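Local structure of long form salivary protein D7L1 (Anopheles stephensi, 3NGV) at residues D72-Q77 and Q129-T134; H261-A266 and E285-L290. The protein binds cysteinyl leukotrienes and stable analogues of thromboxane A2, sequestering mediators of the host response so that the female mosquito can feed on vertebrate blood. All coordinates share one frame; numbering follows the deposited sequence.

Interaction 1 (D72-Q77 and Q129-T134)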
loop_
_atom_site.group_PDB
_atom_site.type_symbol
_atom_site.label_atom_id
_atom_site.label_comp_id
_atom_site.label_asym_id
_atom_site.label_seq_id
_atom_site.Cartn_x
_atom_site.Cartn_y
_atom_site.Cartn_z
ATOM N N ASP A 72 21.782 6.296 -0.914
ATOM C CA ASP A 72 22.348 4.929 -0.968
ATOM C C ASP A 72 21.326 3.792 -1.247
ATOM O O ASP A 72 21.698 2.665 -1.539
ATOM C CB ASP A 72 23.238 4.602 0.271
ATOM C CG ASP A 72 22.462 4.566 1.596
ATOM O OD1 ASP A 72 21.213 4.792 1.661
ATOM O OD2 ASP A 72 23.127 4.360 2.675
ATOM N N ARG A 73 20.028 4.126 -1.258
ATOM C CA ARG A 73 19.009 3.130 -1.593
ATOM C C ARG A 73 18.762 3.007 -3.065
ATOM O O ARG A 73 18.332 1.960 -3.543
ATOM C CB ARG A 73 17.675 3.480 -0.833
ATOM C CG ARG A 73 18.054 3.365 0.689
ATOM C CD ARG A 73 16.738 3.613 1.461
ATOM N NE ARG A 73 17.057 3.620 2.907
ATOM C CZ ARG A 73 16.185 3.940 3.879
ATOM N NH1 ARG A 73 14.970 4.445 3.635
ATOM N NH2 ARG A 73 16.589 3.869 5.169
ATOM N N ILE A 74 19.104 4.061 -3.800
ATOM C CA ILE A 74 18.953 4.053 -5.279
ATOM C C ILE A 74 19.690 2.820 -5.925
ATOM O O ILE A 74 19.078 2.056 -6.656
ATOM C CB ILE A 74 19.367 5.409 -5.878
ATOM C CG1 ILE A 74 18.227 6.408 -5.571
ATOM C CG2 ILE A 74 19.591 5.279 -7.451
ATOM C CD1 ILE A 74 18.691 7.903 -5.889
ATOM N N PRO A 75 20.981 2.631 -5.647
ATOM C CA PRO A 75 21.642 1.464 -6.298
ATOM C C PRO A 75 21.104 0.130 -5.812
ATOM O O PRO A 75 21.131 -0.827 -6.553
ATOM C CB PRO A 75 23.126 1.588 -5.853
ATOM C CG PRO A 75 23.135 2.625 -4.641
ATOM C CD PRO A 75 21.936 3.531 -4.955
ATOM N N VAL A 76 20.655 0.086 -4.534
ATOM C CA VAL A 76 20.021 -1.131 -3.981
ATOM C C VAL A 76 18.684 -1.453 -4.692
ATOM O O VAL A 76 18.455 -2.597 -5.102
ATOM C CB VAL A 76 19.775 -1.019 -2.440
ATOM C CG1 VAL A 76 19.114 -2.323 -1.882
ATOM C CG2 VAL A 76 21.122 -0.694 -1.666
ATOM N N GLN A 77 17.845 -0.429 -4.859
ATOM C CA GLN A 77 16.595 -0.589 -5.670
ATOM C C GLN A 77 16.905 -1.081 -7.104
ATOM O O GLN A 77 16.318 -2.046 -7.611
ATOM C CB GLN A 77 15.828 0.720 -5.691
ATOM C CG GLN A 77 14.504 0.558 -6.470
ATOM C CD GLN A 77 13.490 -0.293 -5.655
ATOM O OE1 GLN A 77 13.622 -0.463 -4.432
ATOM N NE2 GLN A 77 12.461 -0.797 -6.339
ATOM N N GLN A 129 11.501 3.508 -13.910
ATOM C CA GLN A 129 12.001 2.172 -14.097
ATOM C C GLN A 129 12.399 1.510 -12.795
ATOM O O GLN A 129 11.965 0.386 -12.473
ATOM C CB GLN A 129 13.215 2.204 -15.085
ATOM C CG GLN A 129 12.756 2.547 -16.519
ATOM C CD GLN A 129 11.719 1.483 -17.084
ATOM O OE1 GLN A 129 11.991 0.239 -17.068
ATOM N NE2 GLN A 129 10.546 1.976 -17.554
ATOM N N LEU A 130 13.149 2.243 -11.977
ATOM C CA LEU A 130 13.665 1.644 -10.766
ATOM C C LEU A 130 12.544 1.299 -9.767
ATOM O O LEU A 130 12.582 0.238 -9.145
ATOM C CB LEU A 130 14.665 2.596 -10.090
ATOM C CG LEU A 130 15.944 2.918 -10.972
ATOM C CD1 LEU A 130 16.886 3.620 -9.960
ATOM C CD2 LEU A 130 16.659 1.660 -11.428
ATOM N N TYR A 131 11.575 2.223 -9.618
ATOM C CA TYR A 131 10.565 2.068 -8.574
ATOM C C TYR A 131 9.167 1.626 -9.212
ATOM O O TYR A 131 8.109 1.872 -8.615
ATOM C CB TYR A 131 10.420 3.392 -7.761
ATOM C CG TYR A 131 11.600 3.640 -6.847
ATOM C CD1 TYR A 131 11.671 3.009 -5.587
ATOM C CD2 TYR A 131 12.735 4.377 -7.327
ATOM C CE1 TYR A 131 12.786 3.200 -4.736
ATOM C CE2 TYR A 131 13.810 4.598 -6.481
ATOM C CZ TYR A 131 13.823 4.027 -5.208
ATOM O OH TYR A 131 14.919 4.276 -4.419
ATOM N N HIS A 132 9.185 0.927 -10.341
ATOM C CA HIS A 132 7.984 0.215 -10.849
ATOM C C HIS A 132 6.831 1.192 -11.050
ATOM O O HIS A 132 5.654 0.893 -10.788
ATOM C CB HIS A 132 7.601 -0.924 -9.854
ATOM C CG HIS A 132 8.780 -1.685 -9.364
ATOM N ND1 HIS A 132 9.778 -2.131 -10.222
ATOM C CD2 HIS A 132 9.163 -2.039 -8.111
ATOM C CE1 HIS A 132 10.714 -2.739 -9.517
ATOM N NE2 HIS A 132 10.379 -2.687 -8.232
ATOM N N GLY A 133 7.214 2.323 -11.595
ATOM C CA GLY A 133 6.340 3.453 -11.848
ATOM C C GLY A 133 5.718 3.490 -13.252
ATOM O O GLY A 133 5.245 4.534 -13.634
ATOM N N THR A 134 5.774 2.406 -13.988
ATOM C CA THR A 134 5.067 2.349 -15.303
ATOM C C THR A 134 4.267 1.048 -15.240
ATOM O O THR A 134 4.684 0.051 -14.589
ATOM C CB THR A 134 6.058 2.283 -16.556
ATOM O OG1 THR A 134 6.829 1.076 -16.517
ATOM C CG2 THR A 134 7.008 3.456 -16.539
HETATM O O HOH W 1 14.649 -1.643 -9.791
#

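Interaction 2 (H261-A266 and E285-L290)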
loop_
_atom_site.group_PDB
_atom_site.type_symbol
_atom_site.label_atom_id
_atom_site.label_comp_id
_atom_site.label_asym_id
_atom_site.label_seq_id
_atom_site.Cartn_x
_atom_site.Cartn_y
_atom_site.Cartn_z
ATOM N N HIS A 261 -12.029 -3.918 2.576
ATOM C CA HIS A 261 -10.592 -3.817 2.306
ATOM C C HIS A 261 -10.086 -5.023 1.535
ATOM O O HIS A 261 -9.106 -4.903 0.802
ATOM C CB HIS A 261 -9.749 -3.606 3.605
ATOM C CG HIS A 261 -8.433 -2.947 3.346
ATOM N ND1 HIS A 261 -7.710 -2.406 4.377
ATOM C CD2 HIS A 261 -7.706 -2.737 2.203
ATOM C CE1 HIS A 261 -6.570 -1.894 3.903
ATOM N NE2 HIS A 261 -6.527 -2.085 2.593
ATOM N N GLU A 262 -10.726 -6.207 1.662
ATOM C CA GLU A 262 -10.351 -7.321 0.758
ATOM C C GLU A 262 -10.452 -6.876 -0.679
ATOM O O GLU A 262 -9.504 -7.064 -1.429
ATOM C CB GLU A 262 -11.244 -8.573 1.024
ATOM C CG GLU A 262 -10.704 -9.716 0.051
ATOM C CD GLU A 262 -11.446 -11.044 0.145
ATOM O OE1 GLU A 262 -12.568 -11.143 0.730
ATOM O OE2 GLU A 262 -10.833 -12.003 -0.420
ATOM N N LEU A 263 -11.578 -6.271 -1.082
ATOM C CA LEU A 263 -11.815 -5.816 -2.448
ATOM C C LEU A 263 -10.716 -4.799 -2.845
ATOM O O LEU A 263 -10.126 -4.858 -3.907
ATOM C CB LEU A 263 -13.245 -5.230 -2.533
ATOM C CG LEU A 263 -13.502 -4.528 -3.861
ATOM C CD1 LEU A 263 -13.348 -5.461 -5.146
ATOM C CD2 LEU A 263 -14.961 -3.996 -3.707
ATOM N N ARG A 264 -10.499 -3.851 -1.939
ATOM C CA ARG A 264 -9.559 -2.766 -2.157
ATOM C C ARG A 264 -8.126 -3.269 -2.229
ATOM O O ARG A 264 -7.271 -2.621 -2.830
ATOM C CB ARG A 264 -9.690 -1.715 -1.051
ATOM C CG ARG A 264 -10.898 -0.805 -1.201
ATOM C CD ARG A 264 -10.797 0.403 -0.283
ATOM N NE ARG A 264 -11.025 0.049 1.114
ATOM C CZ ARG A 264 -10.117 0.175 2.076
ATOM N NH1 ARG A 264 -8.911 0.649 1.793
ATOM N NH2 ARG A 264 -10.413 -0.173 3.320
ATOM N N SER A 265 -7.855 -4.421 -1.621
ATOM C CA SER A 265 -6.477 -4.935 -1.653
ATOM C C SER A 265 -6.252 -5.762 -2.926
ATOM O O SER A 265 -5.093 -6.093 -3.231
ATOM C CB SER A 265 -6.160 -5.781 -0.389
ATOM O OG SER A 265 -6.830 -7.053 -0.470
ATOM N N ALA A 266 -7.342 -6.135 -3.588
ATOM C CA ALA A 266 -7.174 -6.834 -4.880
ATOM C C ALA A 266 -7.038 -5.756 -5.988
ATOM O O ALA A 266 -6.250 -5.931 -6.934
ATOM C CB ALA A 266 -8.406 -7.697 -5.157
ATOM N N GLU A 285 -20.454 -8.704 -5.161
ATOM C CA GLU A 285 -20.541 -8.598 -6.593
ATOM C C GLU A 285 -19.246 -8.152 -7.268
ATOM O O GLU A 285 -18.849 -8.670 -8.357
ATOM C CB GLU A 285 -21.687 -7.672 -7.036
ATOM C CG GLU A 285 -23.055 -8.038 -6.438
ATOM C CD GLU A 285 -24.208 -7.158 -6.986
ATOM O OE1 GLU A 285 -23.933 -5.989 -7.437
ATOM O OE2 GLU A 285 -25.381 -7.659 -6.985
ATOM N N GLU A 286 -18.626 -7.114 -6.699
ATOM C CA GLU A 286 -17.380 -6.623 -7.202
ATOM C C GLU A 286 -16.258 -7.673 -7.061
ATOM O O GLU A 286 -15.415 -7.793 -7.974
ATOM C CB GLU A 286 -17.001 -5.314 -6.433
ATOM C CG GLU A 286 -17.860 -4.089 -6.818
ATOM C CD GLU A 286 -17.727 -3.708 -8.297
ATOM O OE1 GLU A 286 -16.615 -3.721 -8.861
ATOM O OE2 GLU A 286 -18.755 -3.475 -8.931
ATOM N N MET A 287 -16.277 -8.450 -5.968
ATOM C CA MET A 287 -15.258 -9.555 -5.821
ATOM C C MET A 287 -15.466 -10.590 -6.924
ATOM O O MET A 287 -14.484 -11.098 -7.492
ATOM C CB MET A 287 -15.291 -10.214 -4.445
ATOM C CG MET A 287 -14.800 -9.298 -3.302
ATOM S SD MET A 287 -13.042 -9.038 -3.453
ATOM C CE MET A 287 -12.372 -10.741 -3.363
ATOM N N LYS A 288 -16.731 -10.889 -7.251
ATOM C CA LYS A 288 -17.014 -11.879 -8.328
ATOM C C LYS A 288 -16.505 -11.351 -9.667
ATOM O O LYS A 288 -16.033 -12.126 -10.505
ATOM C CB LYS A 288 -18.512 -12.217 -8.395
ATOM C CG LYS A 288 -19.011 -12.796 -9.745
ATOM C CD LYS A 288 -20.575 -12.889 -9.820
ATOM C CE LYS A 288 -21.134 -14.143 -10.603
ATOM N NZ LYS A 288 -22.636 -14.078 -11.091
ATOM N N LYS A 289 -16.592 -10.050 -9.897
ATOM C CA LYS A 289 -16.080 -9.455 -11.151
ATOM C C LYS A 289 -14.574 -9.553 -11.320
ATOM O O LYS A 289 -14.046 -9.683 -12.437
ATOM C CB LYS A 289 -16.524 -8.001 -11.322
ATOM C CG LYS A 289 -18.013 -7.886 -11.573
ATOM C CD LYS A 289 -18.233 -6.369 -11.815
ATOM C CE LYS A 289 -19.654 -6.015 -12.188
ATOM N NZ LYS A 289 -19.795 -4.502 -12.102
ATOM N N LEU A 290 -13.865 -9.589 -10.200
ATOM C CA LEU A 290 -12.428 -9.779 -10.274
ATOM C C LEU A 290 -12.069 -11.164 -10.858
ATOM O O LEU A 290 -10.959 -11.310 -11.457
ATOM C CB LEU A 290 -11.796 -9.562 -8.887
ATOM C CG LEU A 290 -11.627 -8.060 -8.639
ATOM C CD1 LEU A 290 -11.503 -7.794 -7.215
ATOM C CD2 LEU A 290 -10.388 -7.706 -9.241
#

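Interaction 1 (D72-Q77 and Q129-T134)
The ring of Tyr-131 carries the side chain of Gln-77 on one face, with the amide plane only 13° from the plane of the ring. Gln-77 CG makes the CH-pi contact, 3.7 Å from the centroid of the Tyr-131 ring. The His-132 ring, steeply inclined to that amide, has Leu-130 O over one face, toward the rim, and meets Tyr-81 edge-to-face; its NE2 bonds to Leu-6 O. With CG anti to the backbone N the Gln-77 chain reaches out across the tyrosine, and the bend at chi2 turns the amide toward the end of helix 109-130. There Gln-77 NE2 donates to Leu-130 O at 3.0 Å, a fairly straight bond (161°) that lies in the glutamine's amide plane but is tilted 31° from the carbonyl plane. Leu-130 ends its helix, so this carbonyl takes partners from outside it: a water 2.9 Å from Leu-130 O also donates to Gln-77 O. In this PBP/GOBP-family protein the contact thus fastens the N-terminal part of helix 73-85 to the loop leading to Gly-133, a leukotriene C4-binding residue. Glutamine suits a buried site where both ends of the amide are used, since OE1 accepts from Leu-6 N. Farther from the amide, Ile-74 CG2 meets Leu-130 CD1 at 4.0 Å, two branched chains crossing at about a right angle, while Ile-74 also packs on helix 89-100.

Interaction 2 (H261-A266 and E285-L290)
Leu-263 and Leu-290 approach obliquely, and their CD1 methyls meet 3.6 Å apart. The same Leu-290 CD1 lies 3.7 Å from Ala-266 CB, one turn further along helix 251-266, where the small methyl, pointing at the partner helix, lets the leucine come close. Leu-263 has CG anti to its backbone N (chi1 171°), which carries both its methyls toward helix 280-290; CD2 rests 3.7 Å from Glu-286 CB. Only the base of that glutamate joins the packing, for its chain bends at chi2 and leads the carboxylate away, to a salt bridge with Lys-289 on the same helix, whose hydrogen bond is weak. The two helical segments run in the same general direction, inclined at 29° with axes 10.1 Å from each other at closest approach, and pack side by side through apolar side chains, without a hydrogen bond between them, in the C-terminal part of this PBP/GOBP-family protein. Met-287, flexible and unbranched, folds at chi2 and chi3 against the neighbouring backbone: its SD is 3.6 Å from Leu-263 CA. Its methyl then comes across the Glu-262 chain at about a right angle, with Met-287 CE 3.6 Å from Glu-262 OE2. Extended beyond CG, that glutamate brings its carboxylate alongside the methyl, while the oxygens are satisfied elsewhere, OE2 by Ser-154 OG and OE1 in a salt bridge to Arg-176.

Interaction 1 and interaction 2 follow one another along the chain and sit on opposite sides of its centre, with their own centres 29 Å apart. They do not touch, the nearest atoms being about 14 Å apart, yet both come near lipid-binding residues. The segment 129-134 of interaction 1 contains Gly-133, a leukotriene C4-binding residue that does not itself touch 72-77, and the side chain of Tyr-131 is about 5 Å from that of Trp-39, another such residue. Lys-151, which binds both leukotriene C4 and thromboxane A2, is within about 10 Å of both: its side chain is about 10 Å from that of His-132 in interaction 1 and about 8 Å from that of Leu-290 in interaction 2.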